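Local structure of lipoprotein, putative (Bacillus anthracis, 4NOH) at residues A3-G14 with K159-V168; K25-L36 with E132-K143. The protein is of unknown function but, as a putative lipoprotein of an uncharacterised family, may bind lipid. All coordinates share one frame; numbering follows the deposited sequence. Where two conformers were deposited one is given.

How the interactions relate
Interactions 1 and 2 are two adjoining pieces of one mixed sheet, their centres about 7 Å apart. Strand 134-142 of interaction 2 runs antiparallel beside strand 5-10 of interaction 1, giving the local order 26-39, 134-142, 5-10, 162-166. The pair illustrates how a sheet can unite distant sequence: interaction 1 brings the two ends of the chain together, and both partners of interaction 2 come from the chain between them. The backbones meet at G10 O and T136 N, 2.8 Å apart and probably hydrogen-bonded, while V168 CG1 packs 3.5 Å from S141 OG in one conformer of S141. K135 forms a salt bridge to D11; a second, to E161, is doubtful.

Interaction 1 (A3-G14 with K159-V168)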
loop_
_atom_site.group_PDB
_atom_site.type_symbol
_atom_site.label_atom_id
_atom_site.label_comp_id
_atom_site.label_asym_id
_atom_site.label_seq_id
_atom_site.Cartn_x
_atom_site.Cartn_y
_atom_site.Cartn_z
ATOM N N ALA A 3 2.891 -8.306 -16.415
ATOM C CA ALA A 3 2.038 -7.710 -15.330
ATOM C C ALA A 3 0.768 -7.083 -15.924
ATOM O O ALA A 3 0.806 -6.469 -16.995
ATOM C CB ALA A 3 2.830 -6.687 -14.532
ATOM N N THR A 4 -0.359 -7.291 -15.256
ATOM C CA THR A 4 -1.632 -6.747 -15.715
ATOM C C THR A 4 -2.304 -5.948 -14.608
ATOM O O THR A 4 -3.427 -5.498 -14.749
ATOM C CB THR A 4 -2.577 -7.865 -16.194
ATOM O OG1 THR A 4 -2.679 -8.858 -15.168
ATOM C CG2 THR A 4 -2.030 -8.523 -17.448
ATOM N N GLY A 5 -1.620 -5.765 -13.481
ATOM C CA GLY A 5 -2.173 -4.974 -12.426
ATOM C C GLY A 5 -1.559 -3.594 -12.337
ATOM O O GLY A 5 -0.403 -3.382 -12.691
ATOM N N ILE A 6 -2.352 -2.660 -11.856
ATOM C CA ILE A 6 -1.856 -1.318 -11.520
ATOM C C ILE A 6 -2.255 -1.010 -10.083
ATOM O O ILE A 6 -3.438 -1.124 -9.700
ATOM C CB ILE A 6 -2.380 -0.202 -12.442
ATOM C CG1 ILE A 6 -2.030 -0.519 -13.917
ATOM C CG2 ILE A 6 -1.771 1.132 -12.018
ATOM C CD1 ILE A 6 -2.530 0.471 -14.962
ATOM N N VAL A 7 -1.272 -0.662 -9.268
ATOM C CA VAL A 7 -1.510 -0.158 -7.917
ATOM C C VAL A 7 -1.432 1.360 -8.009
ATOM O O VAL A 7 -0.500 1.893 -8.607
ATOM C CB VAL A 7 -0.505 -0.685 -6.881
ATOM C CG1 VAL A 7 -0.647 0.044 -5.542
ATOM C CG2 VAL A 7 -0.680 -2.190 -6.680
HETATM N N MSE A 8 -2.409 2.035 -7.442
HETATM C CA MSE A 8 -2.491 3.489 -7.465
HETATM C C MSE A 8 -2.735 4.002 -6.071
HETATM O O MSE A 8 -3.324 3.320 -5.222
HETATM C CB MSE A 8 -3.580 3.957 -8.436
HETATM C CG MSE A 8 -4.938 3.352 -8.174
HETATM SE SE MSE A 8 -6.158 3.613 -9.720
HETATM C CE MSE A 8 -5.552 2.051 -10.722
ATOM N N TYR A 9 -2.314 5.235 -5.824
ATOM C CA TYR A 9 -2.383 5.829 -4.522
ATOM C C TYR A 9 -2.885 7.227 -4.638
ATOM O O TYR A 9 -2.477 7.959 -5.528
ATOM C CB TYR A 9 -0.991 5.935 -3.893
ATOM C CG TYR A 9 -0.174 4.670 -3.862
ATOM C CD1 TYR A 9 0.562 4.281 -4.974
ATOM C CD2 TYR A 9 -0.081 3.895 -2.712
ATOM C CE1 TYR A 9 1.364 3.163 -4.942
ATOM C CE2 TYR A 9 0.716 2.748 -2.667
ATOM C CZ TYR A 9 1.426 2.378 -3.796
ATOM O OH TYR A 9 2.177 1.221 -3.768
ATOM N N GLY A 10 -3.739 7.633 -3.715
ATOM C CA GLY A 10 -4.211 9.030 -3.772
ATOM C C GLY A 10 -5.452 9.214 -2.970
ATOM O O GLY A 10 -5.766 8.437 -2.057
ATOM N N ASP A 11 -6.146 10.301 -3.235
ATOM C CA ASP A 11 -7.427 10.494 -2.581
ATOM C C ASP A 11 -8.413 9.494 -3.126
ATOM O O ASP A 11 -8.365 9.150 -4.300
ATOM C CB ASP A 11 -7.980 11.912 -2.854
ATOM C CG ASP A 11 -7.482 12.935 -1.887
ATOM O OD1 ASP A 11 -6.558 12.647 -1.057
ATOM O OD2 ASP A 11 -8.088 14.038 -1.934
ATOM N N GLU A 12 -9.342 9.053 -2.279
ATOM C CA GLU A 12 -10.374 8.133 -2.719
ATOM C C GLU A 12 -11.032 8.592 -4.004
ATOM O O GLU A 12 -11.259 7.788 -4.902
ATOM C CB GLU A 12 -11.446 7.891 -1.634
ATOM C CG GLU A 12 -12.490 6.843 -2.084
ATOM C CD GLU A 12 -13.549 6.495 -1.037
ATOM O OE1 GLU A 12 -13.474 7.010 0.093
ATOM O OE2 GLU A 12 -14.465 5.693 -1.354
ATOM N N THR A 13 -11.325 9.885 -4.126
ATOM C CA THR A 13 -12.056 10.332 -5.304
ATOM C C THR A 13 -11.222 10.172 -6.568
ATOM O O THR A 13 -11.735 9.771 -7.589
ATOM C CB THR A 13 -12.629 11.732 -5.215
ATOM O OG1 THR A 13 -13.501 11.916 -6.341
ATOM C CG2 THR A 13 -11.547 12.742 -5.196
ATOM N N GLY A 14 -9.928 10.439 -6.485
ATOM C CA GLY A 14 -9.082 10.301 -7.647
ATOM C C GLY A 14 -8.912 8.852 -8.062
ATOM O O GLY A 14 -8.912 8.526 -9.244
ATOM N N LYS A 159 -5.312 12.523 -11.424
ATOM C CA LYS A 159 -6.328 11.918 -10.550
ATOM C C LYS A 159 -5.684 11.192 -9.390
ATOM O O LYS A 159 -6.138 11.312 -8.235
ATOM C CB LYS A 159 -7.245 10.998 -11.350
ATOM C CG LYS A 159 -8.067 11.744 -12.394
ATOM C CD LYS A 159 -8.923 10.804 -13.227
ATOM C CE LYS A 159 -9.680 11.541 -14.308
ATOM N NZ LYS A 159 -10.342 10.555 -15.206
ATOM N N VAL A 160 -4.619 10.441 -9.672
ATOM C CA VAL A 160 -3.908 9.765 -8.596
ATOM C C VAL A 160 -2.506 10.336 -8.468
ATOM O O VAL A 160 -1.947 10.889 -9.427
ATOM C CB VAL A 160 -3.843 8.255 -8.783
ATOM C CG1 VAL A 160 -5.247 7.688 -8.809
ATOM C CG2 VAL A 160 -3.072 7.871 -10.023
ATOM N N GLU A 161 -1.978 10.209 -7.244
ATOM C CA GLU A 161 -0.655 10.737 -6.850
ATOM C C GLU A 161 0.529 9.868 -7.304
ATOM O O GLU A 161 1.643 10.382 -7.526
ATOM C CB GLU A 161 -0.622 10.918 -5.320
ATOM C CG GLU A 161 -1.689 11.906 -4.836
ATOM C CD GLU A 161 -1.760 12.113 -3.339
ATOM O OE1 GLU A 161 -0.789 11.813 -2.618
ATOM O OE2 GLU A 161 -2.811 12.620 -2.882
ATOM N N GLU A 162 0.286 8.562 -7.448
ATOM C CA GLU A 162 1.313 7.626 -7.831
ATOM C C GLU A 162 0.654 6.352 -8.335
ATOM O O GLU A 162 -0.483 6.053 -7.994
ATOM C CB GLU A 162 2.188 7.324 -6.605
ATOM C CG GLU A 162 3.365 6.385 -6.853
ATOM C CD GLU A 162 4.312 6.865 -7.945
ATOM O OE1 GLU A 162 5.420 7.342 -7.612
ATOM O OE2 GLU A 162 3.942 6.817 -9.145
ATOM N N ALA A 163 1.359 5.641 -9.208
ATOM C CA ALA A 163 0.867 4.398 -9.766
ATOM C C ALA A 163 2.030 3.580 -10.269
ATOM O O ALA A 163 3.041 4.121 -10.691
ATOM C CB ALA A 163 -0.132 4.656 -10.891
ATOM N N HIS A 164 1.894 2.255 -10.202
ATOM C CA HIS A 164 2.917 1.357 -10.699
ATOM C C HIS A 164 2.319 0.050 -11.161
ATOM O O HIS A 164 1.244 -0.364 -10.685
ATOM C CB HIS A 164 4.092 1.156 -9.701
ATOM C CG HIS A 164 3.709 0.698 -8.321
ATOM N ND1 HIS A 164 4.397 -0.299 -7.668
ATOM C CD2 HIS A 164 2.793 1.157 -7.438
ATOM C CE1 HIS A 164 3.905 -0.445 -6.445
ATOM N NE2 HIS A 164 2.953 0.446 -6.271
HETATM N N MSE A 165 3.021 -0.601 -12.081
HETATM C CA MSE A 165 2.613 -1.890 -12.605
HETATM C C MSE A 165 3.013 -2.963 -11.638
HETATM O O MSE A 165 4.150 -2.976 -11.117
HETATM C CB MSE A 165 3.339 -2.205 -13.907
HETATM C CG MSE A 165 2.995 -1.193 -14.997
HETATM SE SE MSE A 165 1.209 -1.471 -15.772
HETATM C CE MSE A 165 1.073 -3.422 -15.972
ATOM N N VAL A 166 2.125 -3.927 -11.459
ATOM C CA VAL A 166 2.386 -5.004 -10.549
ATOM C C VAL A 166 1.894 -6.332 -11.086
ATOM O O VAL A 166 0.969 -6.380 -11.884
ATOM C CB VAL A 166 1.709 -4.752 -9.170
ATOM C CG1 VAL A 166 2.118 -3.401 -8.582
ATOM C CG2 VAL A 166 0.177 -4.843 -9.245
ATOM N N GLU A 167 2.524 -7.418 -10.642
ATOM C CA GLU A 167 2.064 -8.756 -10.993
ATOM C C GLU A 167 0.980 -9.143 -9.995
ATOM O O GLU A 167 1.176 -9.053 -8.773
ATOM C CB GLU A 167 3.223 -9.752 -10.988
ATOM C CG GLU A 167 4.236 -9.423 -12.067
ATOM C CD GLU A 167 5.290 -10.488 -12.268
ATOM O OE1 GLU A 167 5.493 -11.328 -11.365
ATOM O OE2 GLU A 167 5.928 -10.469 -13.346
ATOM N N VAL A 168 -0.173 -9.547 -10.509
ATOM C CA VAL A 168 -1.276 -9.889 -9.632
ATOM C C VAL A 168 -1.209 -11.353 -9.209
ATOM O O VAL A 168 -0.510 -12.158 -9.826
ATOM C CB VAL A 168 -2.632 -9.467 -10.218
ATOM C CG1 VAL A 168 -2.709 -7.945 -10.220
ATOM C CG2 VAL A 168 -2.831 -10.026 -11.601
HETATM O O HOH W 1 -0.223 -9.709 -13.457
HETATM O O HOH W 2 -5.196 11.641 -5.642
#
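The rings of Y9 and H164 meet rim to rim, with planes only 9° apart and neither over the other's face. Y9 OH lies 2.7 Å from H164 NE2 in a hydrogen bond whose donor may be either atom. V166 CG1 sits 3.9 Å above one face of the imidazole, displaced toward its rim, and V7 flanks the same ring, its CB 3.7 Å from H164 NE2. The imidazole reaches tyrosine because H164 CG stands between its own backbone N and carbonyl carbon (chi1 55°). Farther back, E162 CB touches Y9 CD1 at 3.8 Å; the E162 chain folds back, so that OE2 takes the N-H of A163 through its anti lone pair (2.8 Å) and also pairs with K155.

Below the rings runs an antiparallel strand pair with a classic beta bulge, in which E161 and E162 both face Y9. Y9 O accepts E161 N at 2.9 Å and, more weakly, E162 N. The other side of the sheet is apolar: the selenium of M165 lies 3.9 Å from I6 CG1, and A163 CB packs on I6 CG2.

Within the fold, helix 150-156 covers this apolar side through F151 and I154, joined by T18 of helix 12-21. Y115 stacks on Y9, and strand 134-142 borders strand 5-10, leaving 162-166 outermost in the sheet.

Interaction 2 (K25-L36 with E132-K143); sequences KIESQNKFEAKL and EPVKTIGLASFK
I26 lays CG1 over one face of the F142 ring, 3.9 Å from its centroid and 22° off the normal, a CH-pi contact displaced toward the rim. I26 CD1 reaches the low ground above A140, 3.9 Å from A140 CB. K143 lies alongside, CG 3.9 Å from E27 CB, its amine held by the carbonyl of D24.

The hollow beside S28 holds a water bonded to S28 OG and, in one conformer, S141 OG, and donating to N30 OD1 at 2.8 Å. Here the antiparallel pairing is stepped by a classic beta bulge: E27 and S28 both face S141, whose O accepts E27 N at 2.8 Å and S28 N more weakly. Beyond it the two strands, interior in the mixed sheet between 42-48 and 5-10, pair regularly through K35 and V134, with L36 N bonded to P133 O.

F32 and I137 stand side by side, and A34 leaves a dip that I137 CD1 enters, 3.9 Å from A34 CB and beside L45. On the opposite face the extended K35 chain passes V134, CE 3.9 Å from CG2, before its amine reaches Y127 and I130. L36 CB rests on K135 CG, Y115 touching both side chains.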
loop_
_atom_site.group_PDB
_atom_site.type_symbol
_atom_site.label_atom_id
_atom_site.label_comp_id
_atom_site.label_asym_id
_atom_site.label_seq_id
_atom_site.Cartn_x
_atom_site.Cartn_y
_atom_site.Cartn_z
ATOM N N LYS A 25 -12.419 -2.052 -18.930
ATOM C CA LYS A 25 -11.096 -2.686 -19.143
ATOM C C LYS A 25 -10.574 -3.460 -17.924
ATOM O O LYS A 25 -9.619 -4.244 -18.020
ATOM C CB LYS A 25 -10.062 -1.619 -19.487
ATOM C CG LYS A 25 -10.444 -0.836 -20.721
ATOM C CD LYS A 25 -10.368 -1.744 -21.917
ATOM C CE LYS A 25 -8.984 -1.709 -22.535
ATOM N NZ LYS A 25 -8.817 -0.418 -23.265
ATOM N N ILE A 26 -11.201 -3.213 -16.781
ATOM C CA ILE A 26 -10.823 -3.798 -15.493
ATOM C C ILE A 26 -11.645 -5.023 -15.131
ATOM O O ILE A 26 -12.873 -5.019 -15.262
ATOM C CB ILE A 26 -10.986 -2.706 -14.404
ATOM C CG1 ILE A 26 -9.930 -1.630 -14.651
ATOM C CG2 ILE A 26 -10.864 -3.291 -13.001
ATOM C CD1 ILE A 26 -10.049 -0.376 -13.821
ATOM N N GLU A 27 -10.976 -6.095 -14.742
ATOM C CA GLU A 27 -11.696 -7.286 -14.327
ATOM C C GLU A 27 -11.900 -7.359 -12.848
ATOM O O GLU A 27 -12.835 -8.014 -12.401
ATOM C CB GLU A 27 -11.018 -8.553 -14.829
ATOM C CG GLU A 27 -9.618 -8.808 -14.336
ATOM C CD GLU A 27 -9.056 -10.098 -14.916
ATOM O OE1 GLU A 27 -9.636 -10.610 -15.898
ATOM O OE2 GLU A 27 -8.030 -10.584 -14.390
ATOM N N SER A 28 -11.017 -6.764 -12.066
ATOM C CA SER A 28 -11.223 -6.737 -10.640
ATOM C C SER A 28 -10.555 -5.550 -10.014
ATOM O O SER A 28 -9.626 -5.005 -10.573
ATOM C CB SER A 28 -10.745 -8.007 -9.958
ATOM O OG SER A 28 -9.352 -8.133 -9.972
ATOM N N GLN A 29 -11.024 -5.154 -8.852
ATOM C CA GLN A 29 -10.373 -4.071 -8.150
ATOM C C GLN A 29 -10.582 -4.203 -6.674
ATOM O O GLN A 29 -11.522 -4.824 -6.209
ATOM C CB GLN A 29 -10.838 -2.721 -8.681
ATOM C CG GLN A 29 -12.285 -2.442 -8.431
ATOM C CD GLN A 29 -12.858 -1.284 -9.267
ATOM O OE1 GLN A 29 -13.483 -0.367 -8.732
ATOM N NE2 GLN A 29 -12.647 -1.327 -10.540
ATOM N N ASN A 30 -9.663 -3.615 -5.941
ATOM C CA ASN A 30 -9.646 -3.631 -4.497
ATOM C C ASN A 30 -9.275 -2.235 -4.024
ATOM O O ASN A 30 -8.385 -1.587 -4.595
ATOM C CB ASN A 30 -8.633 -4.660 -3.948
ATOM C CG ASN A 30 -8.910 -6.076 -4.397
ATOM O OD1 ASN A 30 -8.580 -6.464 -5.514
ATOM N ND2 ASN A 30 -9.445 -6.882 -3.490
ATOM N N LYS A 31 -9.951 -1.751 -3.008
ATOM C CA LYS A 31 -9.610 -0.463 -2.398
ATOM C C LYS A 31 -9.255 -0.687 -0.936
ATOM O O LYS A 31 -9.981 -1.364 -0.178
ATOM C CB LYS A 31 -10.744 0.539 -2.523
ATOM C CG LYS A 31 -10.992 0.975 -3.959
ATOM C CD LYS A 31 -12.169 1.935 -4.066
ATOM C CE LYS A 31 -13.454 1.301 -3.552
ATOM N NZ LYS A 31 -14.636 2.140 -3.898
ATOM N N PHE A 32 -8.137 -0.118 -0.535
ATOM C CA PHE A 32 -7.640 -0.240 0.837
ATOM C C PHE A 32 -7.425 1.164 1.372
ATOM O O PHE A 32 -6.848 2.004 0.693
ATOM C CB PHE A 32 -6.303 -1.004 0.881
ATOM C CG PHE A 32 -6.305 -2.334 0.166
ATOM C CD1 PHE A 32 -6.887 -3.457 0.740
ATOM C CD2 PHE A 32 -5.713 -2.455 -1.080
ATOM C CE1 PHE A 32 -6.896 -4.665 0.079
ATOM C CE2 PHE A 32 -5.734 -3.674 -1.748
ATOM C CZ PHE A 32 -6.325 -4.771 -1.163
ATOM N N GLU A 33 -7.876 1.434 2.581
ATOM C CA GLU A 33 -7.654 2.719 3.198
ATOM C C GLU A 33 -6.388 2.696 4.049
ATOM O O GLU A 33 -6.046 1.696 4.706
ATOM C CB GLU A 33 -8.831 3.071 4.101
ATOM C CG GLU A 33 -8.732 4.430 4.738
ATOM C CD GLU A 33 -9.799 4.654 5.787
ATOM O OE1 GLU A 33 -10.946 4.934 5.377
ATOM O OE2 GLU A 33 -9.493 4.585 7.008
ATOM N N ALA A 34 -5.665 3.811 4.037
ATOM C CA ALA A 34 -4.507 3.968 4.888
ATOM C C ALA A 34 -4.375 5.438 5.255
ATOM O O ALA A 34 -5.109 6.291 4.730
ATOM C CB ALA A 34 -3.244 3.473 4.184
ATOM N N LYS A 35 -3.476 5.734 6.178
ATOM C CA LYS A 35 -3.186 7.107 6.574
ATOM C C LYS A 35 -1.716 7.392 6.276
ATOM O O LYS A 35 -0.844 6.563 6.560
ATOM C CB LYS A 35 -3.492 7.298 8.053
ATOM C CG LYS A 35 -4.974 7.246 8.360
ATOM C CD LYS A 35 -5.340 7.221 9.834
ATOM C CE LYS A 35 -6.856 7.189 10.000
ATOM N NZ LYS A 35 -7.285 7.158 11.432
ATOM N N LEU A 36 -1.464 8.497 5.580
ATOM C CA LEU A 36 -0.107 8.871 5.170
ATOM C C LEU A 36 0.415 9.936 6.108
ATOM O O LEU A 36 -0.174 11.009 6.239
ATOM C CB LEU A 36 -0.081 9.386 3.720
ATOM C CG LEU A 36 1.269 9.785 3.123
ATOM C CD1 LEU A 36 2.142 8.561 2.953
ATOM C CD2 LEU A 36 1.014 10.485 1.797
ATOM N N GLU A 132 -3.821 11.550 11.029
ATOM C CA GLU A 132 -3.258 11.734 9.678
ATOM C C GLU A 132 -4.266 11.565 8.554
ATOM O O GLU A 132 -5.228 10.792 8.685
ATOM C CB GLU A 132 -2.098 10.749 9.427
ATOM C CG GLU A 132 -0.705 11.218 9.845
ATOM C CD GLU A 132 -0.506 11.390 11.336
ATOM O OE1 GLU A 132 0.441 12.110 11.712
ATOM O OE2 GLU A 132 -1.277 10.822 12.137
ATOM N N PRO A 133 -3.998 12.238 7.415
ATOM C CA PRO A 133 -4.913 12.198 6.293
ATOM C C PRO A 133 -5.079 10.798 5.728
ATOM O O PRO A 133 -4.102 10.055 5.580
ATOM C CB PRO A 133 -4.282 13.152 5.259
ATOM C CG PRO A 133 -2.866 13.345 5.679
ATOM C CD PRO A 133 -2.785 13.042 7.138
ATOM N N VAL A 134 -6.325 10.456 5.447
ATOM C CA VAL A 134 -6.662 9.180 4.857
ATOM C C VAL A 134 -6.420 9.218 3.341
ATOM O O VAL A 134 -6.703 10.197 2.638
ATOM C CB VAL A 134 -8.121 8.766 5.182
ATOM C CG1 VAL A 134 -8.531 7.554 4.384
ATOM C CG2 VAL A 134 -8.300 8.470 6.666
ATOM N N LYS A 135 -5.869 8.129 2.843
ATOM C CA LYS A 135 -5.571 7.974 1.444
ATOM C C LYS A 135 -6.077 6.595 1.056
ATOM O O LYS A 135 -6.288 5.721 1.909
ATOM C CB LYS A 135 -4.055 8.084 1.170
ATOM C CG LYS A 135 -3.466 9.493 1.348
ATOM C CD LYS A 135 -3.899 10.439 0.214
ATOM C CE LYS A 135 -3.196 11.793 0.267
ATOM N NZ LYS A 135 -3.715 12.744 -0.761
ATOM N N THR A 136 -6.280 6.403 -0.227
ATOM C CA THR A 136 -6.719 5.134 -0.769
ATOM C C THR A 136 -5.617 4.481 -1.595
ATOM O O THR A 136 -4.928 5.157 -2.379
ATOM C CB THR A 136 -7.976 5.335 -1.642
ATOM O OG1 THR A 136 -9.034 5.784 -0.800
ATOM C CG2 THR A 136 -8.357 4.036 -2.352
ATOM N N ILE A 137 -5.416 3.190 -1.379
ATOM C CA ILE A 137 -4.544 2.375 -2.172
ATOM C C ILE A 137 -5.461 1.509 -2.982
ATOM O O ILE A 137 -6.223 0.720 -2.435
ATOM C CB ILE A 137 -3.655 1.454 -1.307
ATOM C CG1 ILE A 137 -2.810 2.246 -0.299
ATOM C CG2 ILE A 137 -2.788 0.553 -2.174
ATOM C CD1 ILE A 137 -2.518 1.454 0.944
ATOM N N GLY A 138 -5.394 1.660 -4.292
ATOM C CA GLY A 138 -6.233 0.901 -5.177
ATOM C C GLY A 138 -5.455 -0.070 -6.030
ATOM O O GLY A 138 -4.367 0.228 -6.504
ATOM N N LEU A 139 -5.964 -1.275 -6.167
ATOM C CA LEU A 139 -5.418 -2.269 -7.042
ATOM C C LEU A 139 -6.442 -2.506 -8.136
ATOM O O LEU A 139 -7.571 -2.831 -7.852
ATOM C CB LEU A 139 -5.126 -3.587 -6.309
ATOM C CG LEU A 139 -4.786 -4.741 -7.243
ATOM C CD1 LEU A 139 -3.498 -4.451 -8.006
ATOM C CD2 LEU A 139 -4.717 -6.090 -6.520
ATOM N N ALA A 140 -6.057 -2.322 -9.385
ATOM C CA ALA A 140 -6.914 -2.640 -10.529
ATOM C C ALA A 140 -6.245 -3.741 -11.360
ATOM O O ALA A 140 -5.089 -3.590 -11.791
ATOM C CB ALA A 140 -7.127 -1.421 -11.382
ATOM N N SER A 141 -6.943 -4.842 -11.565
ATOM C CA SER A 141 -6.442 -5.945 -12.363
ATOM C C SER A 141 -7.116 -5.841 -13.725
ATOM O O SER A 141 -8.331 -5.906 -13.823
ATOM C CB SER A 141 -6.720 -7.271 -11.652
ATOM O OG SER A 141 -6.128 -7.289 -10.340
ATOM N N PHE A 142 -6.326 -5.634 -14.778
ATOM C CA PHE A 142 -6.864 -5.423 -16.111
ATOM C C PHE A 142 -7.052 -6.715 -16.882
ATOM O O PHE A 142 -6.298 -7.675 -16.696
ATOM C CB PHE A 142 -5.961 -4.447 -16.872
ATOM C CG PHE A 142 -6.067 -3.032 -16.371
ATOM C CD1 PHE A 142 -5.441 -2.642 -15.187
ATOM C CD2 PHE A 142 -6.843 -2.099 -17.055
ATOM C CE1 PHE A 142 -5.584 -1.347 -14.719
ATOM C CE2 PHE A 142 -6.967 -0.797 -16.601
ATOM C CZ PHE A 142 -6.361 -0.428 -15.419
ATOM N N LYS A 143 -8.073 -6.738 -17.729
ATOM C CA LYS A 143 -8.350 -7.898 -18.562
ATOM C C LYS A 143 -7.163 -8.200 -19.454
ATOM O O LYS A 143 -6.814 -9.368 -19.668
ATOM C CB LYS A 143 -9.599 -7.676 -19.416
ATOM C CG LYS A 143 -10.873 -7.490 -18.600
ATOM C CD LYS A 143 -12.037 -7.082 -19.471
ATOM C CE LYS A 143 -13.236 -6.701 -18.628
ATOM N NZ LYS A 143 -14.369 -6.257 -19.496
HETATM O O HOH W 3 -5.166 -8.680 -14.323
HETATM O O HOH W 4 -7.826 -6.321 -8.176
#